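Rhodopsin (PDB 2Z73) absorbs light through bound 11-cis retinal, whose isomerization to all-trans triggers a conformational change that activates G proteins and, through them, phospholipase C in vision at low light. Local coordinates at residues W11-I17 with K100-F105; V19-W23 with D189-R193; W162-W166 with C203-G208; R198-L202 with A284-P288. One frame throughout, in Å; residues are numbered along the deposited sequence.

Contact 1: residues W11-I17 with K100-F105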
# COMPACT_ATOMS: atom_id res chain seq x y z
N TRP A 11 -31.97 -15.26 5.55
CA TRP A 11 -30.82 -15.06 6.45
C TRP A 11 -29.94 -13.91 6.00
O TRP A 11 -29.06 -13.48 6.74
CB TRP A 11 -29.95 -16.31 6.50
CG TRP A 11 -29.30 -16.63 5.17
CD1 TRP A 11 -29.79 -17.43 4.18
CD2 TRP A 11 -28.08 -16.07 4.65
NE1 TRP A 11 -28.96 -17.40 3.08
CE2 TRP A 11 -27.91 -16.57 3.34
CE3 TRP A 11 -27.12 -15.18 5.17
CZ2 TRP A 11 -26.82 -16.22 2.54
CZ3 TRP A 11 -26.03 -14.84 4.37
CH2 TRP A 11 -25.89 -15.36 3.07
N TRP A 12 -30.16 -13.43 4.78
CA TRP A 12 -29.34 -12.37 4.23
C TRP A 12 -30.01 -11.00 4.20
O TRP A 12 -29.34 -10.00 3.95
CB TRP A 12 -28.93 -12.75 2.80
CG TRP A 12 -30.12 -13.11 1.95
CD1 TRP A 12 -30.66 -14.35 1.77
CD2 TRP A 12 -31.01 -12.19 1.29
NE1 TRP A 12 -31.83 -14.27 1.05
CE2 TRP A 12 -32.07 -12.96 0.75
CE3 TRP A 12 -31.02 -10.80 1.12
CZ2 TRP A 12 -33.13 -12.37 0.04
CZ3 TRP A 12 -32.07 -10.22 0.41
CH2 TRP A 12 -33.11 -11.01 -0.12
N TYR A 13 -31.32 -10.95 4.44
CA TYR A 13 -32.03 -9.68 4.36
C TYR A 13 -31.51 -8.53 5.18
O TYR A 13 -31.39 -8.62 6.40
CB TYR A 13 -33.51 -9.84 4.70
CG TYR A 13 -34.28 -8.55 4.51
CD1 TYR A 13 -34.79 -7.85 5.60
CD2 TYR A 13 -34.48 -8.03 3.24
CE1 TYR A 13 -35.49 -6.66 5.43
CE2 TYR A 13 -35.18 -6.84 3.05
CZ TYR A 13 -35.68 -6.16 4.15
OH TYR A 13 -36.37 -4.98 3.99
N ASN A 14 -31.23 -7.43 4.50
CA ASN A 14 -30.76 -6.24 5.17
C ASN A 14 -31.77 -5.12 4.94
O ASN A 14 -32.05 -4.74 3.80
CB ASN A 14 -29.39 -5.82 4.64
CG ASN A 14 -28.72 -4.81 5.53
OD1 ASN A 14 -29.31 -3.76 5.85
ND2 ASN A 14 -27.50 -5.10 5.95
N PRO A 15 -32.33 -4.58 6.02
CA PRO A 15 -33.32 -3.51 5.89
C PRO A 15 -32.76 -2.20 5.36
O PRO A 15 -33.51 -1.33 4.93
CB PRO A 15 -33.86 -3.38 7.31
CG PRO A 15 -32.66 -3.71 8.14
CD PRO A 15 -32.13 -4.94 7.43
N SER A 16 -31.43 -2.05 5.38
CA SER A 16 -30.77 -0.82 4.94
C SER A 16 -30.19 -0.88 3.53
O SER A 16 -30.17 0.12 2.82
CB SER A 16 -29.62 -0.46 5.88
OG SER A 16 -30.02 -0.43 7.24
N ILE A 17 -29.72 -2.06 3.15
CA ILE A 17 -29.07 -2.26 1.87
C ILE A 17 -29.70 -3.41 1.09
O ILE A 17 -29.96 -4.47 1.65
CB ILE A 17 -27.57 -2.55 2.13
CG1 ILE A 17 -26.99 -1.41 2.98
CG2 ILE A 17 -26.81 -2.74 0.80
CD1 ILE A 17 -25.66 -1.71 3.62
N LYS A 100 -24.42 -9.79 10.41
CA LYS A 100 -25.18 -8.81 9.64
C LYS A 100 -24.59 -7.40 9.72
O LYS A 100 -24.04 -7.01 10.74
CB LYS A 100 -26.63 -8.77 10.15
CG LYS A 100 -27.51 -7.79 9.41
CD LYS A 100 -28.99 -8.05 9.69
CE LYS A 100 -29.38 -9.47 9.29
NZ LYS A 100 -29.00 -9.77 7.88
N TRP A 101 -24.71 -6.64 8.62
CA TRP A 101 -24.23 -5.26 8.57
C TRP A 101 -25.32 -4.36 9.13
O TRP A 101 -26.31 -4.07 8.46
CB TRP A 101 -23.89 -4.84 7.13
CG TRP A 101 -23.50 -3.38 7.00
CD1 TRP A 101 -24.34 -2.31 6.87
CD2 TRP A 101 -22.17 -2.84 7.02
NE1 TRP A 101 -23.62 -1.14 6.79
CE2 TRP A 101 -22.29 -1.44 6.88
CE3 TRP A 101 -20.89 -3.40 7.14
CZ2 TRP A 101 -21.17 -0.58 6.86
CZ3 TRP A 101 -19.77 -2.54 7.12
CH2 TRP A 101 -19.92 -1.15 6.98
N ILE A 102 -25.12 -3.92 10.36
CA ILE A 102 -26.09 -3.07 11.07
C ILE A 102 -25.80 -1.58 11.03
O ILE A 102 -26.39 -0.85 11.81
CB ILE A 102 -26.14 -3.45 12.56
CG1 ILE A 102 -24.75 -3.22 13.18
CG2 ILE A 102 -26.60 -4.88 12.72
CD1 ILE A 102 -24.71 -3.23 14.69
N PHE A 103 -24.93 -1.12 10.15
CA PHE A 103 -24.59 0.30 10.15
C PHE A 103 -25.20 1.17 9.07
O PHE A 103 -24.83 2.33 8.93
CB PHE A 103 -23.07 0.45 10.17
CG PHE A 103 -22.41 -0.24 11.33
CD1 PHE A 103 -22.51 0.28 12.62
CD2 PHE A 103 -21.73 -1.44 11.15
CE1 PHE A 103 -21.95 -0.39 13.71
CE2 PHE A 103 -21.17 -2.12 12.23
CZ PHE A 103 -21.28 -1.60 13.51
N GLY A 104 -26.15 0.62 8.32
CA GLY A 104 -26.81 1.39 7.29
C GLY A 104 -26.07 1.56 5.98
O GLY A 104 -24.88 1.34 5.90
N PHE A 105 -26.81 1.98 4.96
CA PHE A 105 -26.27 2.19 3.62
C PHE A 105 -25.19 3.26 3.54
O PHE A 105 -24.18 3.07 2.89
CB PHE A 105 -27.40 2.52 2.65
CG PHE A 105 -27.12 2.11 1.23
CD1 PHE A 105 -27.85 2.65 0.18
CD2 PHE A 105 -26.13 1.18 0.94
CE1 PHE A 105 -27.59 2.29 -1.14
CE2 PHE A 105 -25.87 0.80 -0.37
CZ PHE A 105 -26.60 1.36 -1.41
O HOH W 1 -27.60 -1.56 8.37
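Lys100, Trp101, Gly104 and Phe105 meet Tyr13, Asn14, Ser16 and Ile17 in a mixed polar and apolar loop contact. It lies on the extracellular side, where the N-terminal tail packs on the loop leading into helix 104-138. The Lys100 chain starts extended and then bends twice (chi3 -58°, chi4 -53°), which turns its end to the tail. Lys100 NZ donates to Tyr13 O at 3.0 Å, from above the carbonyl plane. Asn14 ND2 donates to Trp101 O at 3.0 Å, in the carbonyl plane and on a lone pair. At its other end Asn14 OD1 accepts Ser16 N at 2.8 Å, an Asx turn, and also Ile17 N. A water takes the Gly104 N-H, donates to Trp101 O at 2.8 Å and bonds Ser16 OG at 2.9 Å. Ile17 adds apolar contacts through two carbons. Ile17 CD1 meets Trp101 CD1 at 3.6 Å, and Ile17 CG1 meets Phe105 CD2 at 3.4 Å. Leu179 of strand 177-179 touches Asn14, Ile17 and Trp101. Trp101 NE1 is bonded to Gly104 O at 2.9 Å. Both ends of the Asn14 amide are engaged, which fixes its flip and couples the tail's own turn to the facing loop.

Contact 2: residues V19-W23 with D189-R193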
# COMPACT_ATOMS: atom_id res chain seq x y z
N VAL A 19 -29.40 -6.39 -0.96
CA VAL A 19 -28.42 -7.39 -1.35
C VAL A 19 -28.65 -7.91 -2.77
O VAL A 19 -29.76 -8.32 -3.10
CB VAL A 19 -28.48 -8.59 -0.41
CG1 VAL A 19 -27.64 -9.75 -0.96
CG2 VAL A 19 -28.01 -8.18 0.98
N HIS A 20 -27.62 -7.91 -3.59
CA HIS A 20 -27.75 -8.40 -4.96
C HIS A 20 -28.21 -9.84 -4.92
O HIS A 20 -27.73 -10.63 -4.11
CB HIS A 20 -26.42 -8.33 -5.70
CG HIS A 20 -26.53 -8.62 -7.16
ND1 HIS A 20 -26.83 -9.88 -7.65
CD2 HIS A 20 -26.42 -7.81 -8.24
CE1 HIS A 20 -26.89 -9.82 -8.96
NE2 HIS A 20 -26.65 -8.58 -9.35
N PRO A 21 -29.16 -10.20 -5.80
CA PRO A 21 -29.72 -11.55 -5.90
C PRO A 21 -28.65 -12.64 -5.86
O PRO A 21 -28.84 -13.70 -5.28
CB PRO A 21 -30.45 -11.51 -7.23
CG PRO A 21 -30.93 -10.11 -7.28
CD PRO A 21 -29.72 -9.33 -6.85
N HIS A 22 -27.51 -12.36 -6.49
CA HIS A 22 -26.43 -13.32 -6.53
C HIS A 22 -25.99 -13.84 -5.18
O HIS A 22 -25.74 -15.03 -5.02
CB HIS A 22 -25.22 -12.76 -7.25
CG HIS A 22 -24.02 -13.63 -7.13
ND1 HIS A 22 -24.04 -14.96 -7.48
CD2 HIS A 22 -22.77 -13.39 -6.65
CE1 HIS A 22 -22.86 -15.51 -7.22
NE2 HIS A 22 -22.08 -14.57 -6.71
N TRP A 23 -25.88 -12.95 -4.20
CA TRP A 23 -25.44 -13.38 -2.86
C TRP A 23 -26.58 -14.02 -2.08
O TRP A 23 -26.37 -14.66 -1.06
CB TRP A 23 -24.89 -12.18 -2.07
CG TRP A 23 -23.74 -11.47 -2.74
CD1 TRP A 23 -23.74 -10.18 -3.19
CD2 TRP A 23 -22.44 -11.99 -3.03
NE1 TRP A 23 -22.52 -9.87 -3.74
CE2 TRP A 23 -21.70 -10.97 -3.66
CE3 TRP A 23 -21.82 -13.23 -2.82
CZ2 TRP A 23 -20.38 -11.14 -4.08
CZ3 TRP A 23 -20.51 -13.41 -3.24
CH2 TRP A 23 -19.80 -12.36 -3.86
N ASP A 189 -19.57 -2.59 -6.77
CA ASP A 189 -20.39 -3.60 -7.43
C ASP A 189 -19.70 -4.17 -8.67
O ASP A 189 -19.60 -3.49 -9.70
CB ASP A 189 -21.74 -2.99 -7.80
CG ASP A 189 -22.74 -4.02 -8.25
OD1 ASP A 189 -22.40 -5.22 -8.26
OD2 ASP A 189 -23.87 -3.62 -8.59
N TYR A 190 -19.21 -5.40 -8.56
CA TYR A 190 -18.52 -6.06 -9.68
C TYR A 190 -19.42 -7.13 -10.29
O TYR A 190 -19.01 -7.89 -11.16
CB TYR A 190 -17.21 -6.70 -9.20
CG TYR A 190 -17.34 -7.50 -7.91
CD1 TYR A 190 -16.69 -7.09 -6.74
CD2 TYR A 190 -18.11 -8.66 -7.86
CE1 TYR A 190 -16.81 -7.80 -5.55
CE2 TYR A 190 -18.24 -9.38 -6.68
CZ TYR A 190 -17.59 -8.95 -5.53
OH TYR A 190 -17.74 -9.65 -4.35
N ILE A 191 -20.67 -7.16 -9.84
CA ILE A 191 -21.64 -8.12 -10.35
C ILE A 191 -22.50 -7.51 -11.47
O ILE A 191 -22.53 -8.03 -12.59
CB ILE A 191 -22.53 -8.62 -9.21
CG1 ILE A 191 -21.67 -9.37 -8.18
CG2 ILE A 191 -23.62 -9.50 -9.76
CD1 ILE A 191 -22.44 -9.79 -6.94
N SER A 192 -23.18 -6.41 -11.17
CA SER A 192 -24.01 -5.73 -12.16
C SER A 192 -23.20 -5.48 -13.43
O SER A 192 -22.06 -5.02 -13.36
CB SER A 192 -24.51 -4.40 -11.61
OG SER A 192 -25.45 -4.61 -10.57
N ARG A 193 -23.79 -5.78 -14.59
CA ARG A 193 -23.08 -5.62 -15.85
C ARG A 193 -23.58 -4.54 -16.80
O ARG A 193 -23.33 -4.61 -18.01
CB ARG A 193 -23.06 -6.95 -16.58
CG ARG A 193 -22.46 -8.06 -15.75
CD ARG A 193 -22.20 -9.28 -16.58
NE ARG A 193 -21.52 -10.33 -15.83
CZ ARG A 193 -21.13 -11.47 -16.36
NH1 ARG A 193 -20.52 -12.37 -15.61
NH2 ARG A 193 -21.34 -11.71 -17.64
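Ile191 supplies most of the apolar contact, through two methyls. Ile191 CG2 lies over one face of the His20 ring, 3.4 Å from the centroid and 23° off the normal, a CH-pi contact. Pro21 CD lies over the opposite face. Ile191 CD1 approaches the Trp23 indole obliquely, 3.2 Å from Trp23 NE1, and sits at the edge of the His22 ring, 3.6 Å from His22 CD2.

The aromatic pair is Trp23 and Tyr190. The two side chains cross at about a right angle. Tyr190 OH comes to the edge of the indole, 3.0 Å from Trp23 CZ2, and its hydrogen bond goes to Glu180. The segment 189-193 leaves strand 186-188 of the extracellular hairpin, which in rhodopsins lies as a lid over the retinal pocket. The Tyr190 side chain is about 7 Å from the retinal.

No hydrogen bond crosses between the segments; the polar bonds shape each one. His20 is the N-cap of helix 21-24, and His20 ND1 accepts His22 N at 2.8 Å in the ring plane. Asp189 OD1 forms an Asx turn, taking Ile191 N at 3.0 Å and also Ser192 N from the same face of the carboxylate. Asp189 OD2 accepts Ser192 OG at 2.7 Å. His22 NE2 bonds Val292 O.

Contact 3: residues W162-W166 with C203-G208. With RET (retinal), chain D.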
# COMPACT_ATOMS: atom_id res chain seq x y z
N TRP A 162 -5.99 12.01 -7.55
CA TRP A 162 -6.11 10.78 -8.33
C TRP A 162 -6.96 9.75 -7.57
O TRP A 162 -8.00 9.32 -8.06
CB TRP A 162 -4.71 10.23 -8.60
CG TRP A 162 -4.68 9.03 -9.48
CD1 TRP A 162 -4.65 7.73 -9.09
CD2 TRP A 162 -4.65 9.02 -10.91
NE1 TRP A 162 -4.60 6.90 -10.19
CE2 TRP A 162 -4.60 7.67 -11.32
CE3 TRP A 162 -4.66 10.02 -11.89
CZ2 TRP A 162 -4.56 7.29 -12.67
CZ3 TRP A 162 -4.62 9.65 -13.23
CH2 TRP A 162 -4.57 8.29 -13.61
N SER A 163 -6.51 9.38 -6.37
CA SER A 163 -7.20 8.40 -5.54
C SER A 163 -8.69 8.69 -5.33
O SER A 163 -9.52 7.80 -5.47
CB SER A 163 -6.53 8.30 -4.18
OG SER A 163 -5.18 7.93 -4.32
N VAL A 164 -9.02 9.92 -4.98
CA VAL A 164 -10.41 10.25 -4.77
C VAL A 164 -11.16 10.11 -6.09
O VAL A 164 -12.25 9.53 -6.13
CB VAL A 164 -10.57 11.69 -4.25
CG1 VAL A 164 -12.04 11.97 -3.94
CG2 VAL A 164 -9.71 11.87 -3.01
N LEU A 165 -10.57 10.64 -7.16
CA LEU A 165 -11.18 10.60 -8.48
C LEU A 165 -11.66 9.24 -8.96
O LEU A 165 -12.79 9.10 -9.44
CB LEU A 165 -10.21 11.17 -9.52
CG LEU A 165 -10.64 11.01 -10.98
CD1 LEU A 165 -11.99 11.69 -11.21
CD2 LEU A 165 -9.57 11.59 -11.87
N TRP A 166 -10.81 8.23 -8.85
CA TRP A 166 -11.18 6.91 -9.32
C TRP A 166 -11.97 6.06 -8.34
O TRP A 166 -12.36 4.94 -8.66
CB TRP A 166 -9.93 6.16 -9.79
CG TRP A 166 -9.24 6.89 -10.89
CD1 TRP A 166 -7.94 7.30 -10.91
CD2 TRP A 166 -9.84 7.39 -12.09
NE1 TRP A 166 -7.69 8.02 -12.05
CE2 TRP A 166 -8.84 8.10 -12.79
CE3 TRP A 166 -11.13 7.31 -12.64
CZ2 TRP A 166 -9.09 8.73 -14.02
CZ3 TRP A 166 -11.38 7.94 -13.86
CH2 TRP A 166 -10.36 8.64 -14.54
N CYS A 203 -12.56 1.55 -15.44
CA CYS A 203 -11.81 2.73 -15.05
C CYS A 203 -10.99 2.45 -13.79
O CYS A 203 -9.82 2.86 -13.69
CB CYS A 203 -12.75 3.90 -14.79
SG CYS A 203 -13.23 4.80 -16.27
N MET A 204 -11.60 1.76 -12.83
CA MET A 204 -10.93 1.43 -11.59
C MET A 204 -9.70 0.60 -11.87
O MET A 204 -8.59 0.96 -11.47
CB MET A 204 -11.86 0.66 -10.65
CG MET A 204 -12.75 1.56 -9.79
SD MET A 204 -13.73 0.63 -8.62
CE MET A 204 -14.56 1.96 -7.77
N PHE A 205 -9.90 -0.51 -12.58
CA PHE A 205 -8.81 -1.41 -12.93
C PHE A 205 -7.71 -0.77 -13.76
O PHE A 205 -6.53 -0.93 -13.48
CB PHE A 205 -9.38 -2.61 -13.67
CG PHE A 205 -9.85 -3.71 -12.77
CD1 PHE A 205 -8.98 -4.71 -12.36
CD2 PHE A 205 -11.15 -3.73 -12.31
CE1 PHE A 205 -9.40 -5.72 -11.51
CE2 PHE A 205 -11.58 -4.73 -11.45
CZ PHE A 205 -10.70 -5.73 -11.05
N ILE A 206 -8.10 -0.05 -14.80
CA ILE A 206 -7.11 0.58 -15.68
C ILE A 206 -6.50 1.85 -15.10
O ILE A 206 -5.27 1.96 -15.01
CB ILE A 206 -7.74 0.84 -17.07
CG1 ILE A 206 -8.23 -0.48 -17.65
CG2 ILE A 206 -6.72 1.45 -18.00
CD1 ILE A 206 -9.21 -0.35 -18.79
N LEU A 207 -7.33 2.81 -14.70
CA LEU A 207 -6.80 4.05 -14.14
C LEU A 207 -6.28 3.91 -12.71
O LEU A 207 -5.20 4.38 -12.38
CB LEU A 207 -7.86 5.15 -14.19
CG LEU A 207 -8.22 5.72 -15.57
CD1 LEU A 207 -6.95 6.10 -16.32
CD2 LEU A 207 -9.02 4.69 -16.35
N GLY A 208 -7.06 3.26 -11.86
CA GLY A 208 -6.66 3.10 -10.48
C GLY A 208 -5.56 2.08 -10.24
O GLY A 208 -4.66 2.32 -9.44
C1 RET D . -9.00 -3.25 -7.89
C2 RET D . -7.70 -3.96 -8.35
C3 RET D . -6.62 -4.11 -7.29
C4 RET D . -6.30 -2.78 -6.59
C5 RET D . -7.55 -2.03 -6.13
C6 RET D . -8.78 -2.23 -6.70
C7 RET D . -10.02 -1.48 -6.23
C8 RET D . -10.68 -1.71 -5.01
C9 RET D . -11.82 -1.05 -4.37
C10 RET D . -12.12 -1.57 -3.17
C11 RET D . -13.11 -1.20 -2.19
C12 RET D . -13.36 -1.78 -0.97
C13 RET D . -12.86 -3.02 -0.27
C14 RET D . -13.25 -3.28 1.02
C15 RET D . -12.83 -4.47 1.77
C16 RET D . -9.64 -2.55 -9.09
C17 RET D . -9.99 -4.40 -7.49
C18 RET D . -7.20 -1.09 -5.01
C19 RET D . -12.52 0.11 -5.04
C20 RET D . -11.91 -3.95 -1.07
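Cys203 O takes two backbone donors, Leu207 N at 2.7 Å and, weakly, Gly208 N at 3.3 Å, and both Cys203 and Leu207 touch Trp166 of the facing helix. The second bond spans five residues and marks a wider pi-type turn at 204-208; Gly208 N also makes a weak alpha-type bond to Met204 O. Leu207 CB lies over the five-membered ring of Trp166, 3.5 Å from its centroid and 16° off the normal, a CH-pi contact. Leu207 CG reaches the six-membered part of the same indole, near CZ2. Leu165 CG covers the opposite face, so the ring is held between two leucines. Cys203 SG makes an oblique sulfur-aromatic contact with the six-membered ring of Trp166.

These are transmembrane helices 4 and 5 of the seven-helix bundle of the rhodopsin family. The short segments run antiparallel at 164°, with axes 10.4 Å apart.

Trp162 stands one turn before Trp166. Its ring edge meets the backbone of the widened turn, Trp162 CZ2 lying 3.0 Å from Leu207 O. Trp166 NE1 sits over the face of the Trp162 ring. The Met204 side chain starts out away from segment 162-166, yet Met204 CG packs 3.6 Å from Trp166 O. The extended chain carries Met204 SD on to the retinal, 3.8 Å from its C19. Phe205 is also in the retinal pocket. The C16 methyl on the ionone ring lies over the Phe205 ring face, 3.7 Å from Phe205 CD2.

Contact 4: residues R198-L202 with A284-P288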
# COMPACT_ATOMS: atom_id res chain seq x y z
N ARG A 198 -20.00 -1.19 -15.58
CA ARG A 198 -18.84 -1.76 -16.26
C ARG A 198 -17.77 -0.76 -16.62
O ARG A 198 -16.58 -1.07 -16.56
CB ARG A 198 -19.29 -2.52 -17.52
CG ARG A 198 -18.16 -3.17 -18.29
CD ARG A 198 -18.69 -4.18 -19.30
NE ARG A 198 -19.08 -5.43 -18.66
CZ ARG A 198 -19.59 -6.47 -19.31
NH1 ARG A 198 -19.77 -6.41 -20.62
NH2 ARG A 198 -19.91 -7.58 -18.65
N SER A 199 -18.18 0.45 -17.00
CA SER A 199 -17.21 1.49 -17.35
C SER A 199 -16.44 1.92 -16.11
O SER A 199 -15.22 2.14 -16.15
CB SER A 199 -17.91 2.71 -17.98
OG SER A 199 -18.97 3.18 -17.17
N ASN A 200 -17.15 2.04 -14.99
CA ASN A 200 -16.51 2.43 -13.74
C ASN A 200 -15.53 1.35 -13.31
O ASN A 200 -14.45 1.65 -12.81
CB ASN A 200 -17.54 2.68 -12.65
CG ASN A 200 -16.93 3.23 -11.39
OD1 ASN A 200 -16.91 2.56 -10.35
ND2 ASN A 200 -16.43 4.46 -11.46
N ILE A 201 -15.90 0.09 -13.50
CA ILE A 201 -14.99 -1.00 -13.15
C ILE A 201 -13.75 -0.90 -14.03
O ILE A 201 -12.62 -0.91 -13.55
CB ILE A 201 -15.62 -2.39 -13.37
CG1 ILE A 201 -16.72 -2.63 -12.35
CG2 ILE A 201 -14.55 -3.46 -13.29
CD1 ILE A 201 -17.39 -3.96 -12.47
N LEU A 202 -13.97 -0.81 -15.34
CA LEU A 202 -12.85 -0.71 -16.27
C LEU A 202 -11.95 0.47 -15.91
O LEU A 202 -10.72 0.40 -16.06
CB LEU A 202 -13.37 -0.57 -17.71
CG LEU A 202 -14.15 -1.80 -18.19
CD1 LEU A 202 -14.74 -1.51 -19.55
CD2 LEU A 202 -13.23 -3.01 -18.24
N ALA A 284 -16.57 -12.23 -11.97
CA ALA A 284 -17.95 -11.90 -11.67
C ALA A 284 -18.53 -10.90 -12.67
O ALA A 284 -19.73 -10.89 -12.92
CB ALA A 284 -18.05 -11.35 -10.26
N GLN A 285 -17.67 -10.07 -13.24
CA GLN A 285 -18.13 -9.06 -14.18
C GLN A 285 -18.00 -9.48 -15.65
O GLN A 285 -18.66 -8.91 -16.53
CB GLN A 285 -17.36 -7.76 -13.95
CG GLN A 285 -17.64 -6.64 -14.96
CD GLN A 285 -19.03 -6.07 -14.83
OE1 GLN A 285 -19.42 -5.18 -15.59
NE2 GLN A 285 -19.80 -6.57 -13.87
N PHE A 286 -17.16 -10.48 -15.91
CA PHE A 286 -16.94 -10.93 -17.28
C PHE A 286 -16.98 -12.43 -17.49
O PHE A 286 -17.13 -12.88 -18.63
CB PHE A 286 -15.59 -10.42 -17.78
CG PHE A 286 -15.52 -8.93 -17.92
CD1 PHE A 286 -14.51 -8.21 -17.29
CD2 PHE A 286 -16.42 -8.24 -18.73
CE1 PHE A 286 -14.40 -6.84 -17.46
CE2 PHE A 286 -16.32 -6.87 -18.91
CZ PHE A 286 -15.30 -6.17 -18.27
N GLY A 287 -16.86 -13.21 -16.42
CA GLY A 287 -16.87 -14.65 -16.56
C GLY A 287 -17.98 -15.39 -15.84
O GLY A 287 -19.08 -14.85 -15.67
N PRO A 288 -17.73 -16.64 -15.43
CA PRO A 288 -18.69 -17.48 -14.72
C PRO A 288 -19.05 -16.96 -13.33
O PRO A 288 -18.37 -17.28 -12.34
CB PRO A 288 -17.98 -18.83 -14.65
CG PRO A 288 -17.07 -18.81 -15.82
CD PRO A 288 -16.53 -17.41 -15.79
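Arg198 turns one face of its guanidinium to Phe286, whose CE2 lies over it, 3.1 Å from Arg198 NE. The two planes are 44° apart, so this is a tilted overlap and not a flat stack. The contact joins the extracellular ends of transmembrane helices 5 and 6 in the rhodopsin-type seven-helix bundle.

Two nitrogens of Arg198 bond Gln285. Arg198 NE donates to Gln285 OE1 at 3.1 Å, from above the amide's carbonyl plane. Arg198 NH2 donates to Gln285 O at 2.8 Å, nearly along the C=O axis. The arginine chain leaves its helix extended and bends at chi3 (-77°), which turns the guanidinium to the two acceptors. Guanidinium and amide planes stand almost perpendicular. Gln285 O belongs to the last turn of helix 246-286, so the positive group probably eases the partial negative charge of that helix end. Arg193 adds a second positive group there, bonding Ala284 O and Gly287 O.

Gln285 CG lies over the face of the Phe286 ring. Beyond it the chain bends at chi2 (69°), which directs the amide oxygen to Arg198. Gln285 NE2 bonds Ser192 O and Tyr190 O, so both ends of the amide are held. The apolar part completes the contact. Ile201 CD1 packs on Gln285 CD at 3.6 Å. Leu202 CD2 meets the edge of the Phe286 ring, 3.8 Å from Phe286 CZ.

Overall arrangement
From the N terminus, contact 1 binds the tail to the loop before helix 104-138 and closes over the first two transmembrane helices. Contact 2 starts just after it in the tail and reaches the loop after strand 186-188, so the two cross. They also touch, through Trp12 and Val19. Contact 3 opens inside contact 2 and closes beyond it, joining helices 149-167 and 195-224; these two cross as well. Contact 4 crosses contact 3 by using an earlier part of helix 195-224 and the end of helix 246-286. Contacts 2 and 4 follow in series but touch, through residues 192-193 and 285-287. None nests within another.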